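Long-range contacts in lambda integrase (PDB 1AE9), which integrates the phage genome into the host chromosome by site-specific recombination and, with excisionase, excises the prophage, and is represented here by its catalytic domain: residues Thr33-Met43 / Val55-Ile66; Cys21-Leu29 / Ile89-Thr99. One frame throughout, in Å; residues are numbered along the deposited sequence.

Contact 1. Residues Thr33-Met43 / Val55-Ile66; sequences TGQRVGDLCEM and VEQSKTGVKIAI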
loop_
_atom_site.group_PDB
_atom_site.type_symbol
_atom_site.label_atom_id
_atom_site.label_comp_id
_atom_site.label_asym_id
_atom_site.label_seq_id
_atom_site.Cartn_x
_atom_site.Cartn_y
_atom_site.Cartn_z
ATOM N N THR A 33 -2.473 -15.344 -18.374
ATOM C CA THR A 33 -1.870 -16.229 -17.370
ATOM C C THR A 33 -2.846 -16.561 -16.241
ATOM O O THR A 33 -2.642 -17.530 -15.508
ATOM C CB THR A 33 -0.577 -15.645 -16.717
ATOM O OG1 THR A 33 -0.917 -14.547 -15.860
ATOM C CG2 THR A 33 0.427 -15.189 -17.770
ATOM N N GLY A 34 -3.882 -15.737 -16.082
ATOM C CA GLY A 34 -4.861 -15.948 -15.027
ATOM C C GLY A 34 -4.334 -15.786 -13.602
ATOM O O GLY A 34 -5.026 -16.150 -12.639
ATOM N N GLN A 35 -3.138 -15.212 -13.446
ATOM C CA GLN A 35 -2.543 -15.042 -12.120
ATOM C C GLN A 35 -2.987 -13.789 -11.365
ATOM O O GLN A 35 -3.319 -12.765 -11.971
ATOM C CB GLN A 35 -1.014 -15.099 -12.219
ATOM C CG GLN A 35 -0.478 -16.423 -12.793
ATOM C CD GLN A 35 -1.100 -17.647 -12.126
ATOM O OE1 GLN A 35 -0.958 -17.860 -10.915
ATOM N NE2 GLN A 35 -1.819 -18.440 -12.906
ATOM N N ARG A 36 -3.034 -13.889 -10.037
ATOM C CA ARG A 36 -3.426 -12.768 -9.189
ATOM C C ARG A 36 -2.440 -11.629 -9.433
ATOM O O ARG A 36 -1.267 -11.881 -9.728
ATOM C CB ARG A 36 -3.381 -13.171 -7.720
ATOM C CG ARG A 36 -4.372 -14.265 -7.329
ATOM C CD ARG A 36 -4.325 -14.492 -5.829
ATOM N NE ARG A 36 -5.212 -15.559 -5.368
ATOM C CZ ARG A 36 -4.944 -16.858 -5.463
ATOM N NH1 ARG A 36 -3.809 -17.282 -6.015
ATOM N NH2 ARG A 36 -5.799 -17.742 -4.968
ATOM N N VAL A 37 -2.899 -10.387 -9.270
ATOM C CA VAL A 37 -2.060 -9.216 -9.509
ATOM C C VAL A 37 -0.764 -9.213 -8.685
ATOM O O VAL A 37 0.303 -8.837 -9.202
ATOM C CB VAL A 37 -2.860 -7.879 -9.358
ATOM C CG1 VAL A 37 -3.346 -7.681 -7.925
ATOM C CG2 VAL A 37 -2.014 -6.690 -9.839
ATOM N N GLY A 38 -0.838 -9.702 -7.443
ATOM C CA GLY A 38 0.344 -9.769 -6.596
ATOM C C GLY A 38 1.409 -10.617 -7.263
ATOM O O GLY A 38 2.591 -10.261 -7.279
ATOM N N ASP A 39 0.998 -11.726 -7.864
ATOM C CA ASP A 39 1.949 -12.597 -8.540
ATOM C C ASP A 39 2.432 -12.032 -9.872
ATOM O O ASP A 39 3.585 -12.244 -10.245
ATOM C CB ASP A 39 1.381 -14.007 -8.699
ATOM C CG ASP A 39 1.117 -14.674 -7.363
ATOM O OD1 ASP A 39 1.959 -14.534 -6.452
ATOM O OD2 ASP A 39 0.058 -15.313 -7.209
ATOM N N LEU A 40 1.579 -11.295 -10.579
ATOM C CA LEU A 40 1.994 -10.692 -11.845
ATOM C C LEU A 40 3.149 -9.731 -11.565
ATOM O O LEU A 40 4.145 -9.699 -12.295
ATOM C CB LEU A 40 0.850 -9.902 -12.488
ATOM C CG LEU A 40 -0.356 -10.643 -13.065
ATOM C CD1 LEU A 40 -1.380 -9.617 -13.511
ATOM C CD2 LEU A 40 0.055 -11.527 -14.227
ATOM N N CYS A 41 3.003 -8.944 -10.500
ATOM C CA CYS A 41 4.018 -7.971 -10.105
ATOM C C CYS A 41 5.339 -8.607 -9.640
ATOM O O CYS A 41 6.385 -7.960 -9.675
ATOM C CB CYS A 41 3.455 -7.034 -9.032
ATOM S SG CYS A 41 2.137 -5.939 -9.638
ATOM N N GLU A 42 5.296 -9.884 -9.252
ATOM C CA GLU A 42 6.484 -10.606 -8.788
ATOM C C GLU A 42 7.271 -11.334 -9.896
ATOM O O GLU A 42 8.477 -11.569 -9.757
ATOM C CB GLU A 42 6.093 -11.604 -7.689
ATOM C CG GLU A 42 5.681 -10.961 -6.363
ATOM C CD GLU A 42 6.801 -10.134 -5.745
ATOM O OE1 GLU A 42 7.919 -10.678 -5.580
ATOM O OE2 GLU A 42 6.570 -8.943 -5.430
ATOM N N MET A 43 6.599 -11.649 -11.003
ATOM C CA MET A 43 7.211 -12.355 -12.132
ATOM C C MET A 43 8.479 -11.702 -12.657
ATOM O O MET A 43 8.508 -10.492 -12.887
ATOM C CB MET A 43 6.210 -12.473 -13.286
ATOM C CG MET A 43 4.948 -13.226 -12.938
ATOM S SD MET A 43 3.798 -13.228 -14.302
ATOM C CE MET A 43 2.576 -14.343 -13.673
ATOM N N VAL A 55 5.662 -20.124 -11.639
ATOM C CA VAL A 55 5.003 -19.247 -10.691
ATOM C C VAL A 55 4.666 -19.926 -9.373
ATOM O O VAL A 55 4.034 -20.991 -9.356
ATOM C CB VAL A 55 3.663 -18.705 -11.293
ATOM C CG1 VAL A 55 2.856 -17.945 -10.243
ATOM C CG2 VAL A 55 3.942 -17.812 -12.500
ATOM N N GLU A 56 5.141 -19.351 -8.273
ATOM C CA GLU A 56 4.766 -19.860 -6.963
ATOM C C GLU A 56 3.856 -18.775 -6.425
ATOM O O GLU A 56 4.295 -17.654 -6.159
ATOM C CB GLU A 56 5.930 -20.046 -6.001
ATOM C CG GLU A 56 5.384 -20.485 -4.640
ATOM C CD GLU A 56 6.439 -20.801 -3.606
ATOM O OE1 GLU A 56 7.626 -20.922 -3.961
ATOM O OE2 GLU A 56 6.064 -20.937 -2.425
ATOM N N GLN A 57 2.579 -19.089 -6.301
ATOM C CA GLN A 57 1.623 -18.118 -5.826
ATOM C C GLN A 57 1.953 -17.698 -4.405
ATOM O O GLN A 57 2.079 -18.534 -3.504
ATOM C CB GLN A 57 0.215 -18.684 -5.956
ATOM C CG GLN A 57 -0.088 -19.134 -7.397
ATOM C CD GLN A 57 -1.526 -19.533 -7.598
ATOM O OE1 GLN A 57 -2.241 -19.822 -6.637
ATOM N NE2 GLN A 57 -1.972 -19.523 -8.845
ATOM N N SER A 58 2.099 -16.387 -4.226
ATOM C CA SER A 58 2.449 -15.773 -2.950
ATOM C C SER A 58 1.502 -16.120 -1.809
ATOM O O SER A 58 1.936 -16.420 -0.696
ATOM C CB SER A 58 2.518 -14.243 -3.106
ATOM O OG SER A 58 3.508 -13.854 -4.049
ATOM N N LYS A 59 0.209 -16.087 -2.094
ATOM C CA LYS A 59 -0.801 -16.358 -1.090
ATOM C C LYS A 59 -0.989 -17.838 -0.729
ATOM O O LYS A 59 -0.986 -18.206 0.446
ATOM C CB LYS A 59 -2.129 -15.750 -1.551
ATOM C CG LYS A 59 -3.299 -15.934 -0.593
ATOM C CD LYS A 59 -4.619 -15.496 -1.245
ATOM C CE LYS A 59 -5.825 -15.774 -0.343
ATOM N NZ LYS A 59 -6.032 -17.237 -0.081
ATOM N N THR A 60 -1.105 -18.682 -1.745
ATOM C CA THR A 60 -1.368 -20.105 -1.553
ATOM C C THR A 60 -0.179 -21.056 -1.531
ATOM O O THR A 60 -0.294 -22.165 -1.005
ATOM C CB THR A 60 -2.315 -20.605 -2.645
ATOM O OG1 THR A 60 -1.654 -20.491 -3.917
ATOM C CG2 THR A 60 -3.586 -19.772 -2.661
ATOM N N GLY A 61 0.929 -20.657 -2.150
ATOM C CA GLY A 61 2.096 -21.514 -2.199
ATOM C C GLY A 61 2.020 -22.508 -3.349
ATOM O O GLY A 61 2.920 -23.334 -3.514
ATOM N N VAL A 62 0.958 -22.428 -4.151
ATOM C CA VAL A 62 0.783 -23.326 -5.295
ATOM C C VAL A 62 1.856 -23.028 -6.336
ATOM O O VAL A 62 2.059 -21.876 -6.710
ATOM C CB VAL A 62 -0.628 -23.169 -5.917
ATOM C CG1 VAL A 62 -0.760 -23.970 -7.215
ATOM C CG2 VAL A 62 -1.669 -23.618 -4.922
ATOM N N LYS A 63 2.558 -24.066 -6.775
ATOM C CA LYS A 63 3.631 -23.932 -7.762
ATOM C C LYS A 63 3.233 -24.506 -9.124
ATOM O O LYS A 63 3.052 -25.718 -9.262
ATOM C CB LYS A 63 4.897 -24.629 -7.250
ATOM C CG LYS A 63 5.613 -23.866 -6.157
ATOM C CD LYS A 63 6.793 -24.637 -5.594
ATOM C CE LYS A 63 6.321 -25.813 -4.767
ATOM N NZ LYS A 63 5.376 -25.381 -3.698
ATOM N N ILE A 64 3.144 -23.646 -10.137
ATOM C CA ILE A 64 2.754 -24.080 -11.477
ATOM C C ILE A 64 3.726 -23.627 -12.554
ATOM O O ILE A 64 4.406 -22.610 -12.405
ATOM C CB ILE A 64 1.338 -23.562 -11.848
ATOM C CG1 ILE A 64 1.297 -22.033 -11.807
ATOM C CG2 ILE A 64 0.299 -24.114 -10.888
ATOM C CD1 ILE A 64 -0.051 -21.457 -12.178
ATOM N N ALA A 65 3.813 -24.402 -13.629
ATOM C CA ALA A 65 4.680 -24.071 -14.753
ATOM C C ALA A 65 3.733 -23.760 -15.913
ATOM O O ALA A 65 3.035 -24.653 -16.407
ATOM C CB ALA A 65 5.589 -25.254 -15.093
ATOM N N ILE A 66 3.675 -22.489 -16.307
ATOM C CA ILE A 66 2.777 -22.042 -17.372
ATOM C C ILE A 66 3.449 -22.020 -18.743
ATOM O O ILE A 66 4.465 -21.351 -18.932
ATOM C CB ILE A 66 2.202 -20.620 -17.071
ATOM C CG1 ILE A 66 1.655 -20.549 -15.637
ATOM C CG2 ILE A 66 1.075 -20.292 -18.048
ATOM C CD1 ILE A 66 1.180 -19.159 -15.219
HETATM O O HOH W 1 -5.081 -20.382 -5.837
HETATM O O HOH W 2 -1.007 -15.177 -4.576
HETATM O O HOH W 3 4.614 -14.605 -7.043
#
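Gln57 reaches between Gln35 and Arg36 and bonds to both through its amide. Its NE2 gives a hydrogen bond to Gln35 OE1 (2.8 Å), on an in-plane lone pair of the Gln35 carbonyl, with the two amide planes 41° apart. Arg36 NH1 donates to Gln57 OE1 (3.0 Å) in the guanidinium plane but from above the amide carbonyl. Thr60 OG1 takes an in-plane lone pair of the same OE1, and with NE2 held by Gln35 OE1 and Leu155 O the rotation of the amide is fixed. The buried end is tightly packed: Gln35, folded back at chi2 (-48°), hydrogen-bonds through NE2 to Thr33 O and Leu154 O, while Ile64 CD1, 3.6 Å from Gln35 NE2, and Ile66 CD1 pack against it, and Met43 CE meets Val55 CG2. Strands 52-56 and 63-67 form a beta hairpin of the tyrosine recombinase catalytic domain; its turn carries Lys59, which like Arg36 is a predicted active-site residue. Asp39 OD1 accepts from Ser58 N (2.9 Å, nearly straight) and Ser58 OG, gripping the start of that turn. On the outer side, partly covered by the second subunit, waters intervene: one joins Asp39 OD2 to Lys59 N, another accepts from Arg36 NH2 and probably bridges to Gln57 OE1. Lys59 CD lies over one face of the Arg36 guanidinium, 4.2 Å from Arg36 NE, and Lys59 NZ pairs with Asp127 of the second subunit.

Contact 2. Residues Cys21-Leu29 / Ile89-Thr99; sequences CWLRLAMEL and ILGGETIIAST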
loop_
_atom_site.group_PDB
_atom_site.type_symbol
_atom_site.label_atom_id
_atom_site.label_comp_id
_atom_site.label_asym_id
_atom_site.label_seq_id
_atom_site.Cartn_x
_atom_site.Cartn_y
_atom_site.Cartn_z
ATOM N N CYS A 21 2.600 2.917 -20.408
ATOM C CA CYS A 21 2.775 1.789 -21.329
ATOM C C CYS A 21 2.591 0.400 -20.700
ATOM O O CYS A 21 2.141 -0.538 -21.363
ATOM C CB CYS A 21 4.158 1.891 -21.990
ATOM S SG CYS A 21 5.525 2.245 -20.815
ATOM N N TRP A 22 2.916 0.271 -19.418
ATOM C CA TRP A 22 2.781 -1.012 -18.743
ATOM C C TRP A 22 1.349 -1.461 -18.439
ATOM O O TRP A 22 1.119 -2.654 -18.243
ATOM C CB TRP A 22 3.625 -1.050 -17.455
ATOM C CG TRP A 22 3.306 0.034 -16.440
ATOM C CD1 TRP A 22 4.032 1.170 -16.195
ATOM C CD2 TRP A 22 2.193 0.068 -15.526
ATOM N NE1 TRP A 22 3.445 1.904 -15.187
ATOM C CE2 TRP A 22 2.316 1.253 -14.759
ATOM C CE3 TRP A 22 1.108 -0.789 -15.278
ATOM C CZ2 TRP A 22 1.395 1.602 -13.761
ATOM C CZ3 TRP A 22 0.192 -0.442 -14.286
ATOM C CH2 TRP A 22 0.344 0.743 -13.541
ATOM N N LEU A 23 0.385 -0.536 -18.416
ATOM C CA LEU A 23 -0.991 -0.905 -18.088
ATOM C C LEU A 23 -1.588 -1.934 -19.047
ATOM O O LEU A 23 -2.067 -2.978 -18.605
ATOM C CB LEU A 23 -1.907 0.330 -17.980
ATOM C CG LEU A 23 -3.351 0.022 -17.529
ATOM C CD1 LEU A 23 -3.360 -0.771 -16.211
ATOM C CD2 LEU A 23 -4.147 1.296 -17.382
ATOM N N ARG A 24 -1.558 -1.649 -20.346
ATOM C CA ARG A 24 -2.096 -2.577 -21.338
ATOM C C ARG A 24 -1.402 -3.934 -21.269
ATOM O O ARG A 24 -2.051 -4.979 -21.391
ATOM C CB ARG A 24 -1.973 -1.995 -22.750
ATOM C CG ARG A 24 -3.012 -0.927 -23.057
ATOM C CD ARG A 24 -2.884 -0.408 -24.477
ATOM N NE ARG A 24 -4.021 0.429 -24.858
ATOM C CZ ARG A 24 -3.986 1.379 -25.793
ATOM N NH1 ARG A 24 -2.866 1.634 -26.456
ATOM N NH2 ARG A 24 -5.080 2.073 -26.075
ATOM N N LEU A 25 -0.087 -3.920 -21.055
ATOM C CA LEU A 25 0.687 -5.153 -20.974
ATOM C C LEU A 25 0.331 -5.955 -19.722
ATOM O O LEU A 25 0.219 -7.182 -19.778
ATOM C CB LEU A 25 2.184 -4.839 -21.036
ATOM C CG LEU A 25 2.600 -4.227 -22.382
ATOM C CD1 LEU A 25 4.017 -3.665 -22.308
ATOM C CD2 LEU A 25 2.487 -5.273 -23.488
ATOM N N ALA A 26 0.122 -5.267 -18.603
ATOM C CA ALA A 26 -0.258 -5.950 -17.371
ATOM C C ALA A 26 -1.655 -6.563 -17.552
ATOM O O ALA A 26 -1.915 -7.673 -17.075
ATOM C CB ALA A 26 -0.246 -4.987 -16.199
ATOM N N MET A 27 -2.540 -5.848 -18.256
ATOM C CA MET A 27 -3.903 -6.336 -18.522
ATOM C C MET A 27 -3.852 -7.624 -19.343
ATOM O O MET A 27 -4.507 -8.619 -19.006
ATOM C CB MET A 27 -4.743 -5.283 -19.262
ATOM C CG MET A 27 -5.255 -4.150 -18.373
ATOM S SD MET A 27 -6.055 -2.809 -19.274
ATOM C CE MET A 27 -7.540 -3.689 -19.886
ATOM N N GLU A 28 -3.049 -7.614 -20.403
ATOM C CA GLU A 28 -2.913 -8.788 -21.253
ATOM C C GLU A 28 -2.338 -9.969 -20.477
ATOM O O GLU A 28 -2.852 -11.089 -20.560
ATOM C CB GLU A 28 -2.023 -8.478 -22.447
ATOM C CG GLU A 28 -2.658 -7.545 -23.449
ATOM C CD GLU A 28 -1.744 -7.221 -24.616
ATOM O OE1 GLU A 28 -0.545 -7.567 -24.568
ATOM O OE2 GLU A 28 -2.226 -6.602 -25.586
ATOM N N LEU A 29 -1.295 -9.710 -19.693
ATOM C CA LEU A 29 -0.653 -10.758 -18.913
ATOM C C LEU A 29 -1.610 -11.344 -17.865
ATOM O O LEU A 29 -1.599 -12.544 -17.603
ATOM C CB LEU A 29 0.626 -10.217 -18.265
ATOM C CG LEU A 29 1.784 -11.200 -18.080
ATOM C CD1 LEU A 29 2.270 -11.705 -19.442
ATOM C CD2 LEU A 29 2.928 -10.514 -17.336
ATOM N N ILE A 89 9.525 -3.129 -24.562
ATOM C CA ILE A 89 8.992 -1.845 -24.102
ATOM C C ILE A 89 9.264 -1.465 -22.650
ATOM O O ILE A 89 9.486 -0.295 -22.348
ATOM C CB ILE A 89 7.457 -1.771 -24.335
ATOM C CG1 ILE A 89 7.122 -2.158 -25.780
ATOM C CG2 ILE A 89 6.931 -0.373 -24.004
ATOM C CD1 ILE A 89 7.861 -1.337 -26.823
ATOM N N LEU A 90 9.166 -2.436 -21.747
ATOM C CA LEU A 90 9.385 -2.180 -20.324
ATOM C C LEU A 90 10.845 -2.469 -19.954
ATOM O O LEU A 90 11.525 -1.624 -19.375
ATOM C CB LEU A 90 8.380 -2.994 -19.484
ATOM C CG LEU A 90 6.904 -2.830 -19.927
ATOM C CD1 LEU A 90 5.956 -3.738 -19.123
ATOM C CD2 LEU A 90 6.470 -1.374 -19.810
ATOM N N GLY A 91 11.317 -3.662 -20.303
ATOM C CA GLY A 91 12.704 -4.036 -20.067
ATOM C C GLY A 91 13.254 -3.967 -18.661
ATOM O O GLY A 91 14.375 -3.505 -18.451
ATOM N N GLY A 92 12.486 -4.444 -17.694
ATOM C CA GLY A 92 12.954 -4.432 -16.324
ATOM C C GLY A 92 13.360 -5.829 -15.913
ATOM O O GLY A 92 13.325 -6.753 -16.734
ATOM N N GLU A 93 13.792 -5.979 -14.665
ATOM C CA GLU A 93 14.165 -7.287 -14.143
ATOM C C GLU A 93 12.849 -8.055 -13.964
ATOM O O GLU A 93 12.802 -9.280 -14.101
ATOM C CB GLU A 93 14.900 -7.140 -12.811
ATOM N N THR A 94 11.793 -7.319 -13.622
ATOM C CA THR A 94 10.465 -7.894 -13.466
ATOM C C THR A 94 9.801 -7.788 -14.844
ATOM O O THR A 94 10.050 -6.830 -15.583
ATOM C CB THR A 94 9.632 -7.141 -12.393
ATOM O OG1 THR A 94 9.719 -5.722 -12.598
ATOM C CG2 THR A 94 10.122 -7.494 -11.000
ATOM N N ILE A 95 9.013 -8.789 -15.217
ATOM C CA ILE A 95 8.347 -8.789 -16.519
ATOM C C ILE A 95 7.495 -7.521 -16.705
ATOM O O ILE A 95 7.517 -6.898 -17.771
ATOM C CB ILE A 95 7.530 -10.075 -16.704
ATOM C CG1 ILE A 95 8.491 -11.275 -16.704
ATOM C CG2 ILE A 95 6.709 -10.006 -17.987
ATOM C CD1 ILE A 95 7.827 -12.638 -16.780
ATOM N N ILE A 96 6.746 -7.158 -15.667
ATOM C CA ILE A 96 5.932 -5.943 -15.658
ATOM C C ILE A 96 6.805 -4.959 -14.871
ATOM O O ILE A 96 7.276 -5.288 -13.785
ATOM C CB ILE A 96 4.579 -6.157 -14.908
ATOM C CG1 ILE A 96 3.692 -7.121 -15.690
ATOM C CG2 ILE A 96 3.831 -4.859 -14.785
ATOM C CD1 ILE A 96 3.501 -6.708 -17.139
ATOM N N ALA A 97 7.063 -3.784 -15.438
ATOM C CA ALA A 97 7.898 -2.772 -14.786
ATOM C C ALA A 97 7.481 -1.380 -15.253
ATOM O O ALA A 97 6.804 -1.238 -16.275
ATOM C CB ALA A 97 9.391 -3.023 -15.109
ATOM N N SER A 98 7.869 -0.356 -14.501
ATOM C CA SER A 98 7.530 1.019 -14.853
ATOM C C SER A 98 8.444 1.527 -15.960
ATOM O O SER A 98 9.387 0.847 -16.356
ATOM C CB SER A 98 7.684 1.924 -13.632
ATOM O OG SER A 98 9.057 2.085 -13.295
ATOM N N THR A 99 8.209 2.762 -16.388
ATOM C CA THR A 99 9.009 3.403 -17.430
ATOM C C THR A 99 10.467 3.528 -17.002
ATOM O O THR A 99 11.347 3.733 -17.830
ATOM C CB THR A 99 8.491 4.820 -17.716
ATOM O OG1 THR A 99 7.057 4.827 -17.645
ATOM C CG2 THR A 99 8.915 5.266 -19.104
HETATM O O HOH W 4 5.706 3.997 -15.444
#
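Trp22 leaves helix 21-33 towards the 97-99 backbone, and its contacts change in character from CB outwards. CB lies 3.7 Å from Leu90 CD2 and 3.4 Å from Ala97 O, a buried carbonyl oxygen for which the model offers no polar partner. With CG set between the backbone N and the carbonyl carbon (chi1 58°), the indole swings beside the chain at Ala97 and Ser98. CG remains near Ala97 O, and CD1 comes to 3.7 Å from Ser98 CA. NE1 gives a weak hydrogen bond to a water in the ring plane, which also accepts from Thr99 N and so bridges ring and backbone. Away from this segment, the indole packs on Thr108 and Val109 of helix 106-120, and Tyr112 of the same helix meets it edge-to-face. In the tyrosine recombinase catalytic domain this contact sets one side of helix 21-33 against the end of helix 79-90 and the irregular chain that follows it. Further along, Leu25 and Leu90 meet tip to tip, CD1 to CD1 at 3.7 Å. Ile96 CD1 then settles on the helix backbone, 3.8 Å from Ala26 CA and 4.2 Å from Ala26 CB. Leu29 and Ile96 run alongside one another, pointing contrary ways, with Leu29 CD2 touching Ile96 CG1 at 3.8 Å and Ile95 CG2 at 3.9 Å.

Overall arrangement
The two contacts share a path through the chain: helix 21-33 of contact 2 runs into Thr33 and the short helix 37-42 of contact 1, and the segments of contact 1 fall between those of contact 2 in sequence. Their centres lie about 16 Å apart, and they touch where Met43 O probably accepts a hydrogen bond from Ile95 N. Contact 2 is mostly buried and apolar, without a direct hydrogen bond between its segments. Contact 1, only partly buried, relies on amide, carboxylate and guanidinium groups and on waters; it itself holds the predicted active-site residues Arg36 and Lys59, and lies beside Arg135 and His157 and against the second subunit.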